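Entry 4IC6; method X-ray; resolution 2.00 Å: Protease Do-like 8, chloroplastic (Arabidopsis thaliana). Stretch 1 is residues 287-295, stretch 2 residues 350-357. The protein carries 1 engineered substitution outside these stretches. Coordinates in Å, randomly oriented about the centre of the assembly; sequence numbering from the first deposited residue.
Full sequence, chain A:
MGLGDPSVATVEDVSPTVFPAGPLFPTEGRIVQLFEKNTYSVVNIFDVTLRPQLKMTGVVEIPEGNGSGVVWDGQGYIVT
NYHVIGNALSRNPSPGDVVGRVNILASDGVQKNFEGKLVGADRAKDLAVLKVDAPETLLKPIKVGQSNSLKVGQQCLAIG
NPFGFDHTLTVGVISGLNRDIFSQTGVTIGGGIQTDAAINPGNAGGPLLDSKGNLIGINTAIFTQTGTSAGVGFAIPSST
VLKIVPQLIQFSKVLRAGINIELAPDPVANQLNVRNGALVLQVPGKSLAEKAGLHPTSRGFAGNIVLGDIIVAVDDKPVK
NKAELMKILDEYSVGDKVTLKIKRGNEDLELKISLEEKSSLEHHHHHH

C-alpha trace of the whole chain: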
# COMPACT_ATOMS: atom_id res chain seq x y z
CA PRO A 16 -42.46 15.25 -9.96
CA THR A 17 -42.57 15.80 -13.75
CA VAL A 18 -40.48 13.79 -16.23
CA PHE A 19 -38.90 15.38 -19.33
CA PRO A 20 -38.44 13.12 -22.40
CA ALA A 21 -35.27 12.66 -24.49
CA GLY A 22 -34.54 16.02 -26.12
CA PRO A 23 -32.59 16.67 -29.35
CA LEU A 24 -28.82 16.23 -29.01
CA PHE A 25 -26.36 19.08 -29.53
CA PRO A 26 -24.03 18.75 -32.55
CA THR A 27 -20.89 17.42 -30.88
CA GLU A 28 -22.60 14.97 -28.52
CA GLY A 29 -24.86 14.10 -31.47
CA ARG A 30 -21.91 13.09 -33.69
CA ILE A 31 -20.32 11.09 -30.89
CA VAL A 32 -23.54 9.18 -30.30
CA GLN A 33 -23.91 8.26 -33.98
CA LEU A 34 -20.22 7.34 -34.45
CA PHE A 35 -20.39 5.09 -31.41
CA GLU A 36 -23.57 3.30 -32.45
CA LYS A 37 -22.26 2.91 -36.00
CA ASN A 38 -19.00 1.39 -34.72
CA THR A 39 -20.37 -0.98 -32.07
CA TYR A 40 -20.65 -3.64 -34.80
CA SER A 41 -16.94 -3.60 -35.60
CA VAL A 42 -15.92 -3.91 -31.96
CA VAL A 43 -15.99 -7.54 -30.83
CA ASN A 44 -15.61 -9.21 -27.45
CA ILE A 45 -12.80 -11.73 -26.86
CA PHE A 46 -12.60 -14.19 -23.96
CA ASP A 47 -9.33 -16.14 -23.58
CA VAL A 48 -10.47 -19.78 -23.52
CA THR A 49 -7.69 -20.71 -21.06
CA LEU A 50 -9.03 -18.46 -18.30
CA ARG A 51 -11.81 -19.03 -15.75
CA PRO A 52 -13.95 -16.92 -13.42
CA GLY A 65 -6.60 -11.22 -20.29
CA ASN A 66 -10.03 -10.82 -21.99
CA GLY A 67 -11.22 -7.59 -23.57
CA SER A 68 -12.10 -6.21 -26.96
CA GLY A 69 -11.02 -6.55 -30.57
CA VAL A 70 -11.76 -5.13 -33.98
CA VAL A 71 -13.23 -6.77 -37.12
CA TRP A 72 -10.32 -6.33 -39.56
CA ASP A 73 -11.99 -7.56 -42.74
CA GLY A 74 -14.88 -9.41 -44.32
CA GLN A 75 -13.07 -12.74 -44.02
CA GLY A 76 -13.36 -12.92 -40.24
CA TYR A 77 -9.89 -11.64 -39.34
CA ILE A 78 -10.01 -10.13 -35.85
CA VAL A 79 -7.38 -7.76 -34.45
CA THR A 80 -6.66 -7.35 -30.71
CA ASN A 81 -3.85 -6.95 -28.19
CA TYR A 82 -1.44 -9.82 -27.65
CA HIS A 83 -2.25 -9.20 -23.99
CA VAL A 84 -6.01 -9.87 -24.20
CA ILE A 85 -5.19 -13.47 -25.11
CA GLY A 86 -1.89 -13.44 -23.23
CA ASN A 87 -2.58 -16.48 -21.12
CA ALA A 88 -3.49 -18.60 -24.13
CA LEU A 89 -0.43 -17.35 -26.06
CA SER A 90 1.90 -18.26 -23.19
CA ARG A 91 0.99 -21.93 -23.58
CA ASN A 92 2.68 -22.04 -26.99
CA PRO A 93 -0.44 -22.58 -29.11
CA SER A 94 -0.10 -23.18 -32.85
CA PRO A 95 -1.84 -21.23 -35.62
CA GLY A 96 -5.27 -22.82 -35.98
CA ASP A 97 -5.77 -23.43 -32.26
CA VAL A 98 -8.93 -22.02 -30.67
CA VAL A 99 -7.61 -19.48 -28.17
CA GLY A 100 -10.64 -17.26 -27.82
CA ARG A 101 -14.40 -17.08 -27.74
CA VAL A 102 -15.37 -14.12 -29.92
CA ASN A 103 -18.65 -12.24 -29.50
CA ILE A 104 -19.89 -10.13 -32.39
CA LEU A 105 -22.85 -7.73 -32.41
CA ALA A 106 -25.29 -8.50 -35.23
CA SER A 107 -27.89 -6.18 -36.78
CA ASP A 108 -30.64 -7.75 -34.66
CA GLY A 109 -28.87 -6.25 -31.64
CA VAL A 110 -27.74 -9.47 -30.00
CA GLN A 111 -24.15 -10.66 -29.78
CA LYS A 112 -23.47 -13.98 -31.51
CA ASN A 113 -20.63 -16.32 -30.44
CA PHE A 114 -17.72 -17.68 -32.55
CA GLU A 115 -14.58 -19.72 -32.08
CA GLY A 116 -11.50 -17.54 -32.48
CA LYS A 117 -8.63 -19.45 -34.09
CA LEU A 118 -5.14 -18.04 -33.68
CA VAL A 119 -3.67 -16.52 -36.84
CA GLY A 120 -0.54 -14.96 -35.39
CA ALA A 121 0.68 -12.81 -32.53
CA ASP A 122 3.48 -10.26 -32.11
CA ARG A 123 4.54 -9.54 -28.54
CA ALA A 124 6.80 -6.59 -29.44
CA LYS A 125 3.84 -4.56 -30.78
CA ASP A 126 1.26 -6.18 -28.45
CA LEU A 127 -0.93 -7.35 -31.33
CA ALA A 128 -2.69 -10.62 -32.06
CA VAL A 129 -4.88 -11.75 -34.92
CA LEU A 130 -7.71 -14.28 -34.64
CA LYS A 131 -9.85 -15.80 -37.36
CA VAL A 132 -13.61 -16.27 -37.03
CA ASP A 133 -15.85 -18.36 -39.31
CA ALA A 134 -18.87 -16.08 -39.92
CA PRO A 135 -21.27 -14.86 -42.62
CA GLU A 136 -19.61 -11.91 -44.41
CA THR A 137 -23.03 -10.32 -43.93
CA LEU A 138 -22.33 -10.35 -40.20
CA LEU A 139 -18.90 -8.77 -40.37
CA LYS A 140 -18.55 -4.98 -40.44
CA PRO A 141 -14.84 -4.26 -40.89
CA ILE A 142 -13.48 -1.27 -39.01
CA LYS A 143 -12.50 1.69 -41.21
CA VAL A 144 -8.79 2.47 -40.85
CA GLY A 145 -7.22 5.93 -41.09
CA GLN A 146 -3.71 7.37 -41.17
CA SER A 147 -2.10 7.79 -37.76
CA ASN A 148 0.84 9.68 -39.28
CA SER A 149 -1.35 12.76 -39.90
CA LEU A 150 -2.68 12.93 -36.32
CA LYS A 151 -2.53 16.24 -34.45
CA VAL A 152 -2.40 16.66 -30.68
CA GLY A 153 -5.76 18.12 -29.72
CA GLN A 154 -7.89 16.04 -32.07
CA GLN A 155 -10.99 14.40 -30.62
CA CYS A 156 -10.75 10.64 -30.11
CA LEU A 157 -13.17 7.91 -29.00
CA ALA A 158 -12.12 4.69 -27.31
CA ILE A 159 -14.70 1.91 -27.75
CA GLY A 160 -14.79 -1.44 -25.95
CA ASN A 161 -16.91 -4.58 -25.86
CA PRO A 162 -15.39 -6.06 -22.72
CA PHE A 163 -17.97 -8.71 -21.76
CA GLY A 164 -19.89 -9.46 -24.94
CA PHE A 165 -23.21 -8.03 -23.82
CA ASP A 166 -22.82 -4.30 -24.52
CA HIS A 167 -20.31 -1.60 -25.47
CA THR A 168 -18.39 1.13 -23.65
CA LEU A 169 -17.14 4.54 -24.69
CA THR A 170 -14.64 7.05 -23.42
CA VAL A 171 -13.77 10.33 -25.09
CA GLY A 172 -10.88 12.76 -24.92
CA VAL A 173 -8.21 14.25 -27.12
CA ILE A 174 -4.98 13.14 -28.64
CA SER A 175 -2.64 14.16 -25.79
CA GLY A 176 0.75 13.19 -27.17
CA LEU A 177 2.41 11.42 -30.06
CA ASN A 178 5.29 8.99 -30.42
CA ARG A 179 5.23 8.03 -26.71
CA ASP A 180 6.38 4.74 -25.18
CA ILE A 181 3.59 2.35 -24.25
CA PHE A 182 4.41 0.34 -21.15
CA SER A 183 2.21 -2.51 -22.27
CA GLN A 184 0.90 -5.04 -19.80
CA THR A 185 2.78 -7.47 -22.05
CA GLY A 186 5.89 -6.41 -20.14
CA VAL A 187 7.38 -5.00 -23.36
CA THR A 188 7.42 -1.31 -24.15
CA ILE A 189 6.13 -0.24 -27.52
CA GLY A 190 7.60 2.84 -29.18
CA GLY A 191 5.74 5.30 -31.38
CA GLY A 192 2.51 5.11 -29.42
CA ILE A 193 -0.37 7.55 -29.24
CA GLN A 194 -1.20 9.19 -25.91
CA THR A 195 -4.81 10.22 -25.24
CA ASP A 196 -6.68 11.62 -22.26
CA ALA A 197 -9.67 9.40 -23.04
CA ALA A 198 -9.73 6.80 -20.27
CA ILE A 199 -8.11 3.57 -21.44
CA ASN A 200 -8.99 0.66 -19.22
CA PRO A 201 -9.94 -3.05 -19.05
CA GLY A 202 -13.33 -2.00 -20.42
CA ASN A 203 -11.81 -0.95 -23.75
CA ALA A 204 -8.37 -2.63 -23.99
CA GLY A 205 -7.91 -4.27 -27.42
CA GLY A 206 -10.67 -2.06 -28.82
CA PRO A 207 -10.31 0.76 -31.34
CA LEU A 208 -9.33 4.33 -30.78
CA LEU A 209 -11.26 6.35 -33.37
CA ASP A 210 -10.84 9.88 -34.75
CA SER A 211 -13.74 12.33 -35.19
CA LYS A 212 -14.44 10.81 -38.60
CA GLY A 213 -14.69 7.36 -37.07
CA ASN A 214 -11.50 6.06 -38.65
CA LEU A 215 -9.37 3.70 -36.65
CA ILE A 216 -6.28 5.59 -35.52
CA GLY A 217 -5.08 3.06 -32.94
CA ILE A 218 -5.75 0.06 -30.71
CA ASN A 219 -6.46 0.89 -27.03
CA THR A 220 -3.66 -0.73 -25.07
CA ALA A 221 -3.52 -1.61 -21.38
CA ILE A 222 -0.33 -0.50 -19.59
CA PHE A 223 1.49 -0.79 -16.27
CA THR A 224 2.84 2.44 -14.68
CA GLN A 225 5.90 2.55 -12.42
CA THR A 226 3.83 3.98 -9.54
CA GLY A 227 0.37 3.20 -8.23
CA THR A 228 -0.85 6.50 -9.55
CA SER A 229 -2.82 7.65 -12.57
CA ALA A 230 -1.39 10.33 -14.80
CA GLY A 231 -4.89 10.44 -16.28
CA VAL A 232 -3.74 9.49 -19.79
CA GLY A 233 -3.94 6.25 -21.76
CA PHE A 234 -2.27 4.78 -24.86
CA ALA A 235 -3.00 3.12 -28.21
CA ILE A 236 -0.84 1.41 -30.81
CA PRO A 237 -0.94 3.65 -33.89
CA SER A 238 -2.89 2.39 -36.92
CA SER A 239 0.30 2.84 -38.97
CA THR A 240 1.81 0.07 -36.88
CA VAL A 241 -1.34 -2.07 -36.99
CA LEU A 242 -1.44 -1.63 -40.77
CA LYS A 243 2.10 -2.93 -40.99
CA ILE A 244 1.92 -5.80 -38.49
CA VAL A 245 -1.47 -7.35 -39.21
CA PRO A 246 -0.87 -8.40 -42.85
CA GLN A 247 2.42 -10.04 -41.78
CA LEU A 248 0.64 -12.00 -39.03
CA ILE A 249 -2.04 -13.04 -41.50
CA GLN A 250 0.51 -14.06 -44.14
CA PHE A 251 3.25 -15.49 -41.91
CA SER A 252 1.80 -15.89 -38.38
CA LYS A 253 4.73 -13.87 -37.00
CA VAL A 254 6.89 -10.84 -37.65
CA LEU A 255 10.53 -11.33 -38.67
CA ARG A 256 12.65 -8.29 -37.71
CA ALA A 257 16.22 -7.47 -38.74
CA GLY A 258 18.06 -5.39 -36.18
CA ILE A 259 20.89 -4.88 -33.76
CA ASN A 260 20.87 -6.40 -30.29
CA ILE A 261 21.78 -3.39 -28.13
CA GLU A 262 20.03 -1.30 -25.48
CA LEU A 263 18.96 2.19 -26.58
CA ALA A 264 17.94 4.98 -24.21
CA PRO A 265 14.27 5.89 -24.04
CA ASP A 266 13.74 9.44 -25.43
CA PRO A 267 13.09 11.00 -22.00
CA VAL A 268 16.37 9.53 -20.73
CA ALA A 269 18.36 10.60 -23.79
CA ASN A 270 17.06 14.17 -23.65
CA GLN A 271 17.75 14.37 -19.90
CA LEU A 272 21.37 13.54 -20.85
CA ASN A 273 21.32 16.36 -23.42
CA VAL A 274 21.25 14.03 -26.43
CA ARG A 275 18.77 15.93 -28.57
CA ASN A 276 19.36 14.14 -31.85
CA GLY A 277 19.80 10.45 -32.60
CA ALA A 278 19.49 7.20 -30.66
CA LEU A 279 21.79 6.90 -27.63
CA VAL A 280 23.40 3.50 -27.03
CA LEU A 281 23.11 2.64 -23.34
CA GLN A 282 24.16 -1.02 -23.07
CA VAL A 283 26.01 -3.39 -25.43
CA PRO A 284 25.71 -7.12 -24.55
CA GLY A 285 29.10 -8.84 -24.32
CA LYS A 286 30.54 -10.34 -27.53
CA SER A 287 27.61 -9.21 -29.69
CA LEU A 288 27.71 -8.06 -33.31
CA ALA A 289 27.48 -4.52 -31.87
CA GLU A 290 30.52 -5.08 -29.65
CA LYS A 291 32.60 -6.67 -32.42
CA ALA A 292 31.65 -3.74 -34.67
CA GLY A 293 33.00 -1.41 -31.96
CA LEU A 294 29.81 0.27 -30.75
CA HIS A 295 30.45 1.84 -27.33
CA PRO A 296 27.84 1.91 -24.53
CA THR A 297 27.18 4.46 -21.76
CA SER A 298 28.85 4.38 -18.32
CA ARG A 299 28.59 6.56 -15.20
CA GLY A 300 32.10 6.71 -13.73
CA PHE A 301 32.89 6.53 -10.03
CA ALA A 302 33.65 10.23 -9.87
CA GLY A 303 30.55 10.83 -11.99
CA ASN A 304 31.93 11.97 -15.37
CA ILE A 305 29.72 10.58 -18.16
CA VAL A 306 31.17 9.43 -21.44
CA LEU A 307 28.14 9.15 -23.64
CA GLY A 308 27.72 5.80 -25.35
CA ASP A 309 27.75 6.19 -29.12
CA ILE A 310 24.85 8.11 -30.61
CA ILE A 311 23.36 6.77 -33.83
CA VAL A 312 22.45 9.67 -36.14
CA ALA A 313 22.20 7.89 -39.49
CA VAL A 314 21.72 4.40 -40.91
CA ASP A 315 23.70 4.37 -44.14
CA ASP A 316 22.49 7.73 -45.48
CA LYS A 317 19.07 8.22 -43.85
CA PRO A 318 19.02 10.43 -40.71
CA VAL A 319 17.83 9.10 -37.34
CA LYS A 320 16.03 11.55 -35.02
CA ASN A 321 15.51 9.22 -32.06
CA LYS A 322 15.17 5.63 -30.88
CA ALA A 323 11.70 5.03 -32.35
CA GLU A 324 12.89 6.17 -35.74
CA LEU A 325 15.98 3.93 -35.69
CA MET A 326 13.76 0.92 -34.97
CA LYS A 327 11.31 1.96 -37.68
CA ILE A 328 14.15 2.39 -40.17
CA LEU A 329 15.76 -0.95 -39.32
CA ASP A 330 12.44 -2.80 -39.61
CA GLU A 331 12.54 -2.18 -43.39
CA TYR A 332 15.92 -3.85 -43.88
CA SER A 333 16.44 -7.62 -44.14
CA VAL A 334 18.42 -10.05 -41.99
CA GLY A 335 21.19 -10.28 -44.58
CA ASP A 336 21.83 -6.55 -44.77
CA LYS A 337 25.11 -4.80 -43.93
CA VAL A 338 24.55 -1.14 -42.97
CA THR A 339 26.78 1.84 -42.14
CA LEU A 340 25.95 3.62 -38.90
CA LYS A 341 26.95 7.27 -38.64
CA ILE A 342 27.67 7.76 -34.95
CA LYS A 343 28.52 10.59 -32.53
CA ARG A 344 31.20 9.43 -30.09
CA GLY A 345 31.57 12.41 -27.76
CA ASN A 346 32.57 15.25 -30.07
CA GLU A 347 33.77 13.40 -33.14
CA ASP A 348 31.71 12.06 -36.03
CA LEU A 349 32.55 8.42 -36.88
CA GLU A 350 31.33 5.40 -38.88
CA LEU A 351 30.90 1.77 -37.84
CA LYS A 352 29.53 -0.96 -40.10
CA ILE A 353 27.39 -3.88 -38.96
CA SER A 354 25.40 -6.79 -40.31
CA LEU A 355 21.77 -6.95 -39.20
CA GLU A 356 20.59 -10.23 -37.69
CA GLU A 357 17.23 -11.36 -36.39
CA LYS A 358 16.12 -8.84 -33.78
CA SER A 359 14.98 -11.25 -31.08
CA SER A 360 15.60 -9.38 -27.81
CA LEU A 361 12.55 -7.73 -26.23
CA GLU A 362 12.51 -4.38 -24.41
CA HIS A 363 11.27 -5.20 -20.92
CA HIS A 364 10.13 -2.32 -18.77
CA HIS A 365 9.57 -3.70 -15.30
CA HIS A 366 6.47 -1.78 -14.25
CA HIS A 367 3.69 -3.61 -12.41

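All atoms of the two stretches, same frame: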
# COMPACT_ATOMS: atom_id res chain seq x y z
N SER A 287 28.71 -9.32 -28.75
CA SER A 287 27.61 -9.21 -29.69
C SER A 287 28.16 -8.69 -31.02
O SER A 287 29.31 -8.27 -31.08
CB SER A 287 26.58 -8.22 -29.16
OG SER A 287 27.20 -6.95 -28.98
N LEU A 288 27.34 -8.71 -32.06
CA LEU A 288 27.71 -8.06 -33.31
C LEU A 288 28.06 -6.58 -33.05
O LEU A 288 29.03 -6.06 -33.59
CB LEU A 288 26.58 -8.18 -34.33
CG LEU A 288 26.67 -9.25 -35.44
CD1 LEU A 288 27.50 -10.44 -35.02
CD2 LEU A 288 25.29 -9.64 -35.90
N ALA A 289 27.25 -5.92 -32.21
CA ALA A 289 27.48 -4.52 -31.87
C ALA A 289 28.86 -4.33 -31.26
O ALA A 289 29.62 -3.47 -31.70
CB ALA A 289 26.40 -4.01 -30.92
N GLU A 290 29.19 -5.14 -30.26
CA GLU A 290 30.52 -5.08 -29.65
C GLU A 290 31.65 -5.28 -30.67
O GLU A 290 32.57 -4.48 -30.75
CB GLU A 290 30.65 -6.10 -28.51
CG GLU A 290 32.03 -6.11 -27.85
CD GLU A 290 32.10 -7.11 -26.71
OE1 GLU A 290 31.47 -6.87 -25.65
OE2 GLU A 290 32.79 -8.14 -26.87
N LYS A 291 31.57 -6.36 -31.44
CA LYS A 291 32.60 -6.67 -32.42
C LYS A 291 32.73 -5.55 -33.45
O LYS A 291 33.82 -5.29 -33.95
CB LYS A 291 32.33 -8.02 -33.10
CG LYS A 291 32.13 -9.17 -32.12
CD LYS A 291 32.01 -10.51 -32.83
CE LYS A 291 31.27 -11.53 -31.96
NZ LYS A 291 29.87 -11.10 -31.67
N ALA A 292 31.62 -4.89 -33.76
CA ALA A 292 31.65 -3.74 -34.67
C ALA A 292 32.27 -2.50 -34.01
O ALA A 292 32.65 -1.56 -34.70
CB ALA A 292 30.24 -3.43 -35.17
N GLY A 293 32.34 -2.50 -32.68
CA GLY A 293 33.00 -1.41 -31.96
C GLY A 293 32.06 -0.34 -31.44
O GLY A 293 32.48 0.78 -31.15
N LEU A 294 30.78 -0.67 -31.31
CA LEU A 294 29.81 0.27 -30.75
C LEU A 294 30.07 0.40 -29.24
O LEU A 294 30.17 -0.60 -28.54
CB LEU A 294 28.39 -0.22 -31.02
CG LEU A 294 27.39 0.69 -31.76
CD1 LEU A 294 28.03 1.39 -32.95
CD2 LEU A 294 26.17 -0.13 -32.20
N HIS A 295 30.18 1.64 -28.75
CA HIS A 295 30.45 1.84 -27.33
C HIS A 295 29.18 2.22 -26.57
O HIS A 295 28.37 3.01 -27.06
CB HIS A 295 31.54 2.88 -27.12
N GLU A 350 32.14 6.42 -38.20
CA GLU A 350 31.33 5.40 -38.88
C GLU A 350 31.71 3.97 -38.50
O GLU A 350 32.88 3.59 -38.59
CB GLU A 350 31.46 5.55 -40.40
CG GLU A 350 30.87 6.82 -40.96
CD GLU A 350 30.85 6.80 -42.47
OE1 GLU A 350 31.63 6.02 -43.06
OE2 GLU A 350 30.05 7.54 -43.07
N LEU A 351 30.71 3.19 -38.11
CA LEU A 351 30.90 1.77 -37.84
C LEU A 351 29.90 0.98 -38.67
O LEU A 351 28.74 1.37 -38.82
CB LEU A 351 30.71 1.47 -36.34
CG LEU A 351 31.71 2.11 -35.37
CD1 LEU A 351 31.29 1.85 -33.93
CD2 LEU A 351 33.13 1.60 -35.61
N LYS A 352 30.37 -0.13 -39.24
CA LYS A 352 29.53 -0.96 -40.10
C LYS A 352 29.12 -2.23 -39.37
O LYS A 352 29.86 -2.75 -38.53
CB LYS A 352 30.27 -1.31 -41.40
CG LYS A 352 30.20 -0.24 -42.49
CD LYS A 352 31.01 -0.69 -43.70
CE LYS A 352 30.45 -0.16 -45.02
NZ LYS A 352 30.97 -0.93 -46.19
N ILE A 353 27.93 -2.74 -39.68
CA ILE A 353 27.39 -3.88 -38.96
C ILE A 353 26.38 -4.65 -39.80
O ILE A 353 25.61 -4.08 -40.56
CB ILE A 353 26.74 -3.44 -37.62
CG1 ILE A 353 26.38 -4.64 -36.75
CG2 ILE A 353 25.51 -2.60 -37.88
CD1 ILE A 353 25.96 -4.26 -35.34
N SER A 354 26.40 -5.97 -39.67
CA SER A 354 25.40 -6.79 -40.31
C SER A 354 24.20 -6.86 -39.39
O SER A 354 24.36 -7.00 -38.17
CB SER A 354 25.95 -8.18 -40.58
OG SER A 354 26.90 -8.16 -41.62
N LEU A 355 23.00 -6.76 -39.96
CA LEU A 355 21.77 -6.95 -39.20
C LEU A 355 21.51 -8.44 -39.06
O LEU A 355 21.83 -9.22 -39.95
CB LEU A 355 20.60 -6.27 -39.91
CG LEU A 355 20.82 -4.77 -40.16
CD1 LEU A 355 19.54 -4.15 -40.70
CD2 LEU A 355 21.22 -4.08 -38.88
N GLU A 356 20.94 -8.83 -37.93
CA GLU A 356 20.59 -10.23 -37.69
C GLU A 356 19.20 -10.19 -37.11
O GLU A 356 18.67 -9.10 -36.85
CB GLU A 356 21.54 -10.86 -36.69
CG GLU A 356 21.55 -10.19 -35.31
CD GLU A 356 22.52 -10.87 -34.36
OE1 GLU A 356 23.00 -11.96 -34.73
OE2 GLU A 356 22.81 -10.32 -33.28
N GLU A 357 18.60 -11.35 -36.90
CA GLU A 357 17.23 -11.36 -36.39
C GLU A 357 17.16 -10.66 -35.04
O GLU A 357 17.86 -11.04 -34.10
CB GLU A 357 16.66 -12.77 -36.27
CG GLU A 357 15.28 -12.78 -35.63
CD GLU A 357 14.55 -14.09 -35.82
OE1 GLU A 357 15.16 -15.05 -36.33
OE2 GLU A 357 13.35 -14.15 -35.46
O HOH W 1 24.58 -10.65 -31.48

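No direct hydrogen bond joins the two stretches; the one polar link between them runs through a water. That water donates to Glu356 OE2 at 2.5 Å and accepts from Leu288 N at 3.4 Å, the second bond being weak. Leu288 lies in the first turn of its helix, where no earlier turn supplies a carbonyl for its amide, and the water lies between that amide and the carboxylate, held mainly on the Glu356 side.

The remaining contacts are van der Waals packing, partly between apolar side chains and partly of side-chain carbons against backbone carbonyls and the Glu356 carboxylate; 405 Å² is buried over both sides. Helix 288-292 runs roughly antiparallel to strand 350-354: their N-to-C directions differ by 145°, and the axes approach to 8.3 Å. The backbones come nearest at Ala292 and Ile353, whose CA atoms are 6.0 Å apart. Alternation along the strand turns the CA-to-CB bonds of Leu351 and Ile353 toward the helix and that of Lys352 away.

Ile353, with both chi angles t, extends its CD1 to the first turn, 4.1 Å from Leu288 CB and 3.8 Å from Ala289 N. The small side chain of Ala292 permits close backbone approach: its CB lies 3.4 Å from Lys352 O and 4.3 Å from Ile353 CB. Farther along, Leu288 CD2 sits 3.6 Å from Ser354 O and 3.4 Å from Glu356 CD.

Local bonds shape both helix ends. Ser287 OG caps the N terminus by accepting from Glu290 N at 3.0 Å, with an N-H...acceptor angle of 171°. At the other end Gly293, with phi 97°, forms a Schellman motif, in which Leu294 N donates to Ala289 O at 3.1 Å and Gly293 N to Glu290 O at 2.8 Å. A CB on Gly293 would jam against the preceding carbonyl. Beyond this turn, Leu294 CD1 meets Leu351 CD1 at 3.4 Å; that same methyl, Leu351 CD1, lies 3.2 Å from Gly293 O.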